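Local atomic coordinates of epimerase domain-containing protein (Bacillus cereus HuA2-4, PDB entry 6ZLK), a protein that interconverts UDP-glucuronic acid and UDP-galacturonic acid by 4-epimerisation, using bound NAD. Residues Gly181-Lys195 and Leu303-Lys315. Numbering follows the deposited sequence.
Sequences GPRQRPDMAFHRLIK and LEAEYDYIKQLYK. With UGA (uridine-5'-diphosphate-glucuronic acid), chain F.
The helical segments 189-195 and 303-313 cross at -61° with their axes 9.7 Å apart, and the turn 181-184 lies against the second helix, bringing Pro-182 CA within 4.7 Å of Glu-306 CA. Glu-306 reaches into the bend between turn and helix with CG anti to its backbone N (chi1 -171°) and the rest of the chain extended. Its OE1 accepts a hydrogen bond from Gly-181 N, which comes from above the carboxylate plane, and also lies at the edge of the Phe-190 ring. Glu-306 OE2 stands 2.6 Å from Gln-184 OE1, amide and carboxylate planes nearly perpendicular, while Gln-184 NE2 is bonded to Val-179 O.

The His-191 imidazole is sandwiched between Ile-310 CD1, 3.4 Å above the centre of one face, and Pro-186 CA over the opposite face. Both its nitrogens are engaged: ND1 donates to Gln-184 O, and NE2 shares a nearly straight 2.6 Å hydrogen bond with Tyr-314 OH. Lys-195 lays CE over a face of the Tyr-314 ring; its NZ makes a cation-pi contact there and a salt bridge to Glu-199. Ile-194 packs CG2 on Ile-310 CB at 3.6 Å and CD1 against Glu-306 CG. Pro-182 CA and Arg-183 N lie over one face of the Tyr-309 ring, the N 3.2 Å above its centre, and a water joins Tyr-309 OH to Gln-184 O.

Beyond this interface, Arg-185, Ala-189 N and Arg-192 bind the glucuronic acid, alpha phosphate and uracil of UDP-glucuronic acid. The contact thus joins the C-terminal helix to a substrate-binding segment, and the short oxygen pair suggests that Glu-306 is probably protonated.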
loop_
_atom_site.group_PDB
_atom_site.type_symbol
_atom_site.label_atom_id
_atom_site.label_comp_id
_atom_site.label_asym_id
_atom_site.label_seq_id
_atom_site.Cartn_x
_atom_site.Cartn_y
_atom_site.Cartn_z
ATOM N N GLY A 181 -13.710 0.353 -24.710
ATOM C CA GLY A 181 -13.512 0.342 -26.167
ATOM C C GLY A 181 -13.296 -1.070 -26.641
ATOM O O GLY A 181 -13.363 -2.035 -25.868
ATOM N N PRO A 182 -12.994 -1.181 -27.940
ATOM C CA PRO A 182 -12.592 -2.460 -28.503
ATOM C C PRO A 182 -11.505 -3.086 -27.637
ATOM O O PRO A 182 -10.596 -2.349 -27.210
ATOM C CB PRO A 182 -12.108 -2.066 -29.908
ATOM C CG PRO A 182 -12.878 -0.838 -30.223
ATOM C CD PRO A 182 -12.872 -0.093 -28.904
ATOM N N ARG A 183 -11.550 -4.393 -27.421
ATOM C CA ARG A 183 -10.587 -5.249 -26.656
ATOM C C ARG A 183 -10.800 -5.094 -25.158
ATOM O O ARG A 183 -10.035 -5.638 -24.389
ATOM C CB ARG A 183 -9.120 -5.026 -27.007
ATOM C CG ARG A 183 -8.812 -5.107 -28.484
ATOM C CD ARG A 183 -7.286 -5.113 -28.598
ATOM N NE ARG A 183 -6.990 -4.779 -29.953
ATOM C CZ ARG A 183 -5.818 -4.415 -30.390
ATOM N NH1 ARG A 183 -4.784 -4.326 -29.568
ATOM N NH2 ARG A 183 -5.673 -4.174 -31.672
ATOM N N GLN A 184 -11.785 -4.306 -24.740
ATOM C CA GLN A 184 -12.021 -4.171 -23.284
ATOM C C GLN A 184 -12.131 -5.527 -22.604
ATOM O O GLN A 184 -12.636 -6.474 -23.167
ATOM C CB GLN A 184 -13.263 -3.363 -23.007
ATOM C CG GLN A 184 -13.393 -2.957 -21.572
ATOM C CD GLN A 184 -14.737 -2.395 -21.191
ATOM O OE1 GLN A 184 -15.811 -2.864 -21.600
ATOM N NE2 GLN A 184 -14.703 -1.334 -20.409
ATOM N N ARG A 185 -11.545 -5.662 -21.435
ATOM C CA ARG A 185 -11.519 -6.962 -20.728
ATOM C C ARG A 185 -12.952 -7.489 -20.583
ATOM O O ARG A 185 -13.876 -6.733 -20.262
ATOM C CB ARG A 185 -10.864 -6.845 -19.341
ATOM C CG ARG A 185 -9.526 -6.130 -19.266
ATOM C CD ARG A 185 -8.904 -6.477 -17.941
ATOM N NE ARG A 185 -9.790 -6.280 -16.795
ATOM C CZ ARG A 185 -9.933 -5.156 -16.066
ATOM N NH1 ARG A 185 -9.189 -4.084 -16.279
ATOM N NH2 ARG A 185 -10.772 -5.148 -15.041
ATOM N N PRO A 186 -13.179 -8.812 -20.667
ATOM C CA PRO A 186 -14.517 -9.386 -20.490
ATOM C C PRO A 186 -15.158 -9.257 -19.099
ATOM O O PRO A 186 -16.372 -9.512 -18.986
ATOM C CB PRO A 186 -14.386 -10.862 -20.840
ATOM C CG PRO A 186 -12.968 -11.089 -21.163
ATOM C CD PRO A 186 -12.204 -9.785 -21.193
ATOM N N ASP A 187 -14.392 -8.875 -18.074
ATOM C CA ASP A 187 -14.945 -8.693 -16.708
ATOM C C ASP A 187 -15.505 -7.277 -16.573
ATOM O O ASP A 187 -16.129 -7.014 -15.571
ATOM C CB ASP A 187 -13.920 -9.014 -15.611
ATOM C CG ASP A 187 -12.669 -8.150 -15.618
ATOM O OD1 ASP A 187 -12.060 -8.039 -16.657
ATOM O OD2 ASP A 187 -12.330 -7.578 -14.563
ATOM N N MET A 188 -15.222 -6.380 -17.514
ATOM C CA MET A 188 -15.666 -4.971 -17.346
ATOM C C MET A 188 -17.102 -4.776 -17.777
ATOM O O MET A 188 -17.699 -5.598 -18.470
ATOM C CB MET A 188 -14.699 -4.060 -18.107
ATOM C CG MET A 188 -13.346 -4.064 -17.446
ATOM S SD MET A 188 -12.285 -2.733 -18.101
ATOM C CE MET A 188 -12.908 -1.282 -17.293
ATOM N N ALA A 189 -17.723 -3.717 -17.299
ATOM C CA ALA A 189 -19.158 -3.509 -17.443
ATOM C C ALA A 189 -19.552 -3.503 -18.911
ATOM O O ALA A 189 -20.556 -4.164 -19.288
ATOM C CB ALA A 189 -19.582 -2.221 -16.814
ATOM N N PHE A 190 -18.932 -2.693 -19.738
ATOM C CA PHE A 190 -19.474 -2.499 -21.096
ATOM C C PHE A 190 -19.403 -3.809 -21.859
ATOM O O PHE A 190 -20.331 -4.096 -22.625
ATOM C CB PHE A 190 -18.765 -1.374 -21.852
ATOM C CG PHE A 190 -19.001 0.014 -21.298
ATOM C CD1 PHE A 190 -19.758 0.232 -20.158
ATOM C CD2 PHE A 190 -18.416 1.090 -21.935
ATOM C CE1 PHE A 190 -19.911 1.510 -19.655
ATOM C CE2 PHE A 190 -18.582 2.370 -21.442
ATOM C CZ PHE A 190 -19.367 2.575 -20.321
ATOM N N HIS A 191 -18.323 -4.542 -21.721
ATOM C CA HIS A 191 -18.121 -5.836 -22.406
ATOM C C HIS A 191 -19.253 -6.762 -21.959
ATOM O O HIS A 191 -19.977 -7.328 -22.809
ATOM C CB HIS A 191 -16.781 -6.409 -22.064
ATOM C CG HIS A 191 -16.417 -7.629 -22.844
ATOM N ND1 HIS A 191 -15.205 -7.711 -23.458
ATOM C CD2 HIS A 191 -17.052 -8.809 -23.062
ATOM C CE1 HIS A 191 -15.115 -8.889 -24.084
ATOM N NE2 HIS A 191 -16.266 -9.564 -23.860
ATOM N N ARG A 192 -19.479 -6.873 -20.648
ATOM C CA ARG A 192 -20.569 -7.740 -20.119
ATOM C C ARG A 192 -21.917 -7.303 -20.650
ATOM O O ARG A 192 -22.707 -8.197 -21.062
ATOM C CB ARG A 192 -20.557 -7.826 -18.579
ATOM C CG ARG A 192 -19.335 -8.519 -18.021
ATOM C CD ARG A 192 -19.156 -8.395 -16.508
ATOM N NE ARG A 192 -20.413 -8.671 -15.798
ATOM C CZ ARG A 192 -20.830 -9.886 -15.488
ATOM N NH1 ARG A 192 -20.052 -10.930 -15.740
ATOM N NH2 ARG A 192 -22.026 -10.060 -14.933
ATOM N N LEU A 193 -22.259 -6.026 -20.518
ATOM C CA LEU A 193 -23.591 -5.502 -20.837
ATOM C C LEU A 193 -23.851 -5.662 -22.323
ATOM O O LEU A 193 -24.962 -6.005 -22.674
ATOM C CB LEU A 193 -23.681 -4.033 -20.419
ATOM C CG LEU A 193 -23.675 -3.835 -18.912
ATOM C CD1 LEU A 193 -23.559 -2.351 -18.601
ATOM C CD2 LEU A 193 -24.952 -4.378 -18.279
ATOM N N ILE A 194 -22.861 -5.380 -23.171
ATOM C CA ILE A 194 -23.089 -5.481 -24.640
ATOM C C ILE A 194 -23.275 -6.956 -24.986
ATOM O O ILE A 194 -24.189 -7.236 -25.801
ATOM C CB ILE A 194 -21.946 -4.815 -25.417
ATOM C CG1 ILE A 194 -21.895 -3.307 -25.200
ATOM C CG2 ILE A 194 -22.046 -5.178 -26.892
ATOM C CD1 ILE A 194 -20.528 -2.686 -25.537
ATOM N N LYS A 195 -22.490 -7.831 -24.415
ATOM C CA LYS A 195 -22.549 -9.281 -24.658
ATOM C C LYS A 195 -23.952 -9.733 -24.236
ATOM O O LYS A 195 -24.619 -10.456 -25.031
ATOM C CB LYS A 195 -21.454 -10.044 -23.904
ATOM C CG LYS A 195 -21.419 -11.544 -24.164
ATOM C CD LYS A 195 -20.363 -12.248 -23.361
ATOM C CE LYS A 195 -20.133 -13.662 -23.820
ATOM N NZ LYS A 195 -21.325 -14.469 -23.540
ATOM N N LEU A 303 -18.968 3.801 -27.796
ATOM C CA LEU A 303 -19.891 2.649 -27.609
ATOM C C LEU A 303 -20.232 1.996 -28.949
ATOM O O LEU A 303 -20.265 0.783 -28.986
ATOM C CB LEU A 303 -21.147 3.153 -26.929
ATOM C CG LEU A 303 -20.970 3.460 -25.443
ATOM C CD1 LEU A 303 -22.244 4.077 -24.952
ATOM C CD2 LEU A 303 -20.574 2.216 -24.640
ATOM N N GLU A 304 -20.271 2.770 -30.021
ATOM C CA GLU A 304 -20.468 2.173 -31.369
ATOM C C GLU A 304 -19.312 1.226 -31.664
ATOM O O GLU A 304 -19.536 0.128 -32.194
ATOM C CB GLU A 304 -20.585 3.258 -32.440
ATOM C CG GLU A 304 -21.929 3.945 -32.408
ATOM C CD GLU A 304 -21.989 5.275 -33.136
ATOM O OE1 GLU A 304 -23.052 5.952 -32.999
ATOM O OE2 GLU A 304 -20.993 5.644 -33.792
ATOM N N ALA A 305 -18.088 1.665 -31.376
ATOM C CA ALA A 305 -16.884 0.885 -31.659
ATOM C C ALA A 305 -16.936 -0.363 -30.808
ATOM O O ALA A 305 -16.652 -1.447 -31.320
ATOM C CB ALA A 305 -15.646 1.681 -31.355
ATOM N N GLU A 306 -17.160 -0.200 -29.499
ATOM C CA GLU A 306 -17.142 -1.389 -28.631
ATOM C C GLU A 306 -18.279 -2.332 -29.035
ATOM O O GLU A 306 -18.004 -3.551 -28.999
ATOM C CB GLU A 306 -17.149 -1.020 -27.143
ATOM C CG GLU A 306 -16.913 -2.282 -26.301
ATOM C CD GLU A 306 -16.576 -2.119 -24.820
ATOM O OE1 GLU A 306 -16.358 -0.947 -24.389
ATOM O OE2 GLU A 306 -16.585 -3.157 -24.088
ATOM N N TYR A 307 -19.466 -1.842 -29.374
ATOM C CA TYR A 307 -20.603 -2.674 -29.800
ATOM C C TYR A 307 -20.131 -3.509 -31.000
ATOM O O TYR A 307 -20.266 -4.723 -30.972
ATOM C CB TYR A 307 -21.793 -1.766 -30.081
ATOM C CG TYR A 307 -22.977 -2.563 -30.523
ATOM C CD1 TYR A 307 -23.124 -2.889 -31.851
ATOM C CD2 TYR A 307 -23.853 -3.082 -29.592
ATOM C CE1 TYR A 307 -24.193 -3.661 -32.266
ATOM C CE2 TYR A 307 -24.924 -3.858 -29.992
ATOM C CZ TYR A 307 -25.086 -4.148 -31.329
ATOM O OH TYR A 307 -26.155 -4.893 -31.744
ATOM N N ASP A 308 -19.521 -2.863 -31.990
ATOM C CA ASP A 308 -19.122 -3.614 -33.224
ATOM C C ASP A 308 -18.051 -4.640 -32.867
ATOM O O ASP A 308 -18.031 -5.761 -33.398
ATOM C CB ASP A 308 -18.723 -2.653 -34.333
ATOM C CG ASP A 308 -19.907 -2.025 -35.080
ATOM O OD1 ASP A 308 -21.032 -2.481 -34.898
ATOM O OD2 ASP A 308 -19.662 -1.034 -35.772
ATOM N N TYR A 309 -17.111 -4.319 -31.969
ATOM C CA TYR A 309 -16.029 -5.238 -31.580
ATOM C C TYR A 309 -16.623 -6.463 -30.883
ATOM O O TYR A 309 -16.276 -7.599 -31.222
ATOM C CB TYR A 309 -15.062 -4.503 -30.640
ATOM C CG TYR A 309 -14.155 -5.459 -29.922
ATOM C CD1 TYR A 309 -13.037 -6.015 -30.543
ATOM C CD2 TYR A 309 -14.456 -5.865 -28.639
ATOM C CE1 TYR A 309 -12.241 -6.939 -29.886
ATOM C CE2 TYR A 309 -13.696 -6.824 -27.984
ATOM C CZ TYR A 309 -12.597 -7.360 -28.615
ATOM O OH TYR A 309 -11.867 -8.275 -27.913
ATOM N N ILE A 310 -17.597 -6.264 -29.983
ATOM C CA ILE A 310 -18.178 -7.387 -29.174
ATOM C C ILE A 310 -19.052 -8.224 -30.125
ATOM O O ILE A 310 -19.035 -9.461 -30.023
ATOM C CB ILE A 310 -18.987 -6.841 -27.979
ATOM C CG1 ILE A 310 -18.139 -6.038 -26.972
ATOM C CG2 ILE A 310 -19.696 -7.967 -27.264
ATOM C CD1 ILE A 310 -17.071 -6.807 -26.275
ATOM N N LYS A 311 -19.798 -7.576 -30.991
ATOM C CA LYS A 311 -20.703 -8.286 -31.924
ATOM C C LYS A 311 -19.842 -9.263 -32.727
ATOM O O LYS A 311 -20.249 -10.434 -32.925
ATOM C CB LYS A 311 -21.460 -7.305 -32.812
ATOM C CG LYS A 311 -22.413 -7.964 -33.811
ATOM C CD LYS A 311 -23.242 -6.936 -34.549
ATOM C CE LYS A 311 -24.471 -7.529 -35.210
ATOM N NZ LYS A 311 -25.541 -7.782 -34.213
ATOM N N GLN A 312 -18.706 -8.790 -33.221
ATOM C CA GLN A 312 -17.770 -9.629 -34.019
ATOM C C GLN A 312 -17.120 -10.702 -33.153
ATOM O O GLN A 312 -16.933 -11.864 -33.629
ATOM C CB GLN A 312 -16.746 -8.710 -34.687
ATOM C CG GLN A 312 -15.721 -9.460 -35.517
ATOM C CD GLN A 312 -14.869 -8.470 -36.268
ATOM O OE1 GLN A 312 -14.933 -8.374 -37.485
ATOM N NE2 GLN A 312 -14.085 -7.708 -35.523
ATOM N N LEU A 313 -16.711 -10.378 -31.929
ATOM C CA LEU A 313 -16.061 -11.357 -31.019
ATOM C C LEU A 313 -16.970 -12.560 -30.738
ATOM O O LEU A 313 -16.437 -13.683 -30.703
ATOM C CB LEU A 313 -15.674 -10.638 -29.725
ATOM C CG LEU A 313 -14.924 -11.468 -28.686
ATOM C CD1 LEU A 313 -13.600 -11.969 -29.234
ATOM C CD2 LEU A 313 -14.694 -10.626 -27.447
ATOM N N TYR A 314 -18.280 -12.401 -30.608
ATOM C CA TYR A 314 -19.173 -13.510 -30.184
ATOM C C TYR A 314 -20.024 -13.987 -31.367
ATOM O O TYR A 314 -20.929 -14.780 -31.105
ATOM C CB TYR A 314 -19.983 -13.112 -28.951
ATOM C CG TYR A 314 -19.091 -12.816 -27.767
ATOM C CD1 TYR A 314 -18.302 -13.814 -27.213
ATOM C CD2 TYR A 314 -18.992 -11.538 -27.240
ATOM C CE1 TYR A 314 -17.458 -13.562 -26.150
ATOM C CE2 TYR A 314 -18.135 -11.261 -26.180
ATOM C CZ TYR A 314 -17.401 -12.289 -25.612
ATOM O OH TYR A 314 -16.545 -12.092 -24.569
ATOM N N LYS A 315 -19.729 -13.531 -32.585
ATOM C CA LYS A 315 -20.558 -13.792 -33.804
ATOM C C LYS A 315 -20.754 -15.305 -33.964
ATOM O O LYS A 315 -19.703 -15.888 -34.252
ATOM C CB LYS A 315 -19.892 -13.178 -35.043
HETATM C "C1'" UGA F . -12.300 -0.239 -14.121
HETATM C "C2'" UGA F . -11.278 -1.352 -14.298
HETATM O "O2'" UGA F . -11.960 -2.590 -14.135
HETATM C "C3'" UGA F . -10.149 -1.272 -13.298
HETATM O "O3'" UGA F . -9.141 -2.195 -13.720
HETATM C "C4'" UGA F . -9.571 0.130 -13.197
HETATM O "O4'" UGA F . -8.637 0.164 -12.111
HETATM C "C5'" UGA F . -10.699 1.148 -12.961
HETATM O "O5'" UGA F . -11.674 1.026 -14.000
HETATM C "C6'" UGA F . -10.288 2.629 -12.893
HETATM O "O'P" UGA F . -9.254 2.952 -12.357
HETATM O "O'Q" UGA F . -11.033 3.467 -13.325
HETATM P PB UGA F . -14.595 -0.017 -12.864
HETATM O O1B UGA F . -14.724 1.447 -12.847
HETATM O O2B UGA F . -15.152 -0.857 -11.770
HETATM O O3B UGA F . -13.099 -0.577 -13.006
HETATM O O3A UGA F . -15.163 -0.490 -14.278
HETATM P PA UGA F . -16.304 -1.472 -14.811
HETATM O O1A UGA F . -15.931 -2.841 -14.443
HETATM O O2A UGA F . -16.531 -1.115 -16.221
HETATM O O5D UGA F . -17.576 -1.038 -13.920
HETATM C C5D UGA F . -18.178 0.240 -13.998
HETATM C C4D UGA F . -19.475 0.187 -13.248
HETATM O O4D UGA F . -20.341 -0.831 -13.806
HETATM C C3D UGA F . -19.344 -0.144 -11.758
HETATM O O3D UGA F . -20.097 0.875 -11.096
HETATM C C2D UGA F . -19.966 -1.535 -11.606
HETATM O O2D UGA F . -20.807 -1.587 -10.466
HETATM C C1D UGA F . -20.924 -1.615 -12.788
HETATM N N1 UGA F . -21.134 -2.969 -13.319
HETATM C C6 UGA F . -20.087 -3.755 -13.715
HETATM C C2 UGA F . -22.454 -3.342 -13.532
HETATM O O2 UGA F . -23.415 -2.669 -13.175
HETATM N N3 UGA F . -22.603 -4.533 -14.166
HETATM C C4 UGA F . -21.605 -5.378 -14.590
HETATM O O4 UGA F . -21.929 -6.441 -15.113
HETATM C C5 UGA F . -20.262 -4.936 -14.315
HETATM O O HOH W 1 -11.974 -8.560 -25.005
#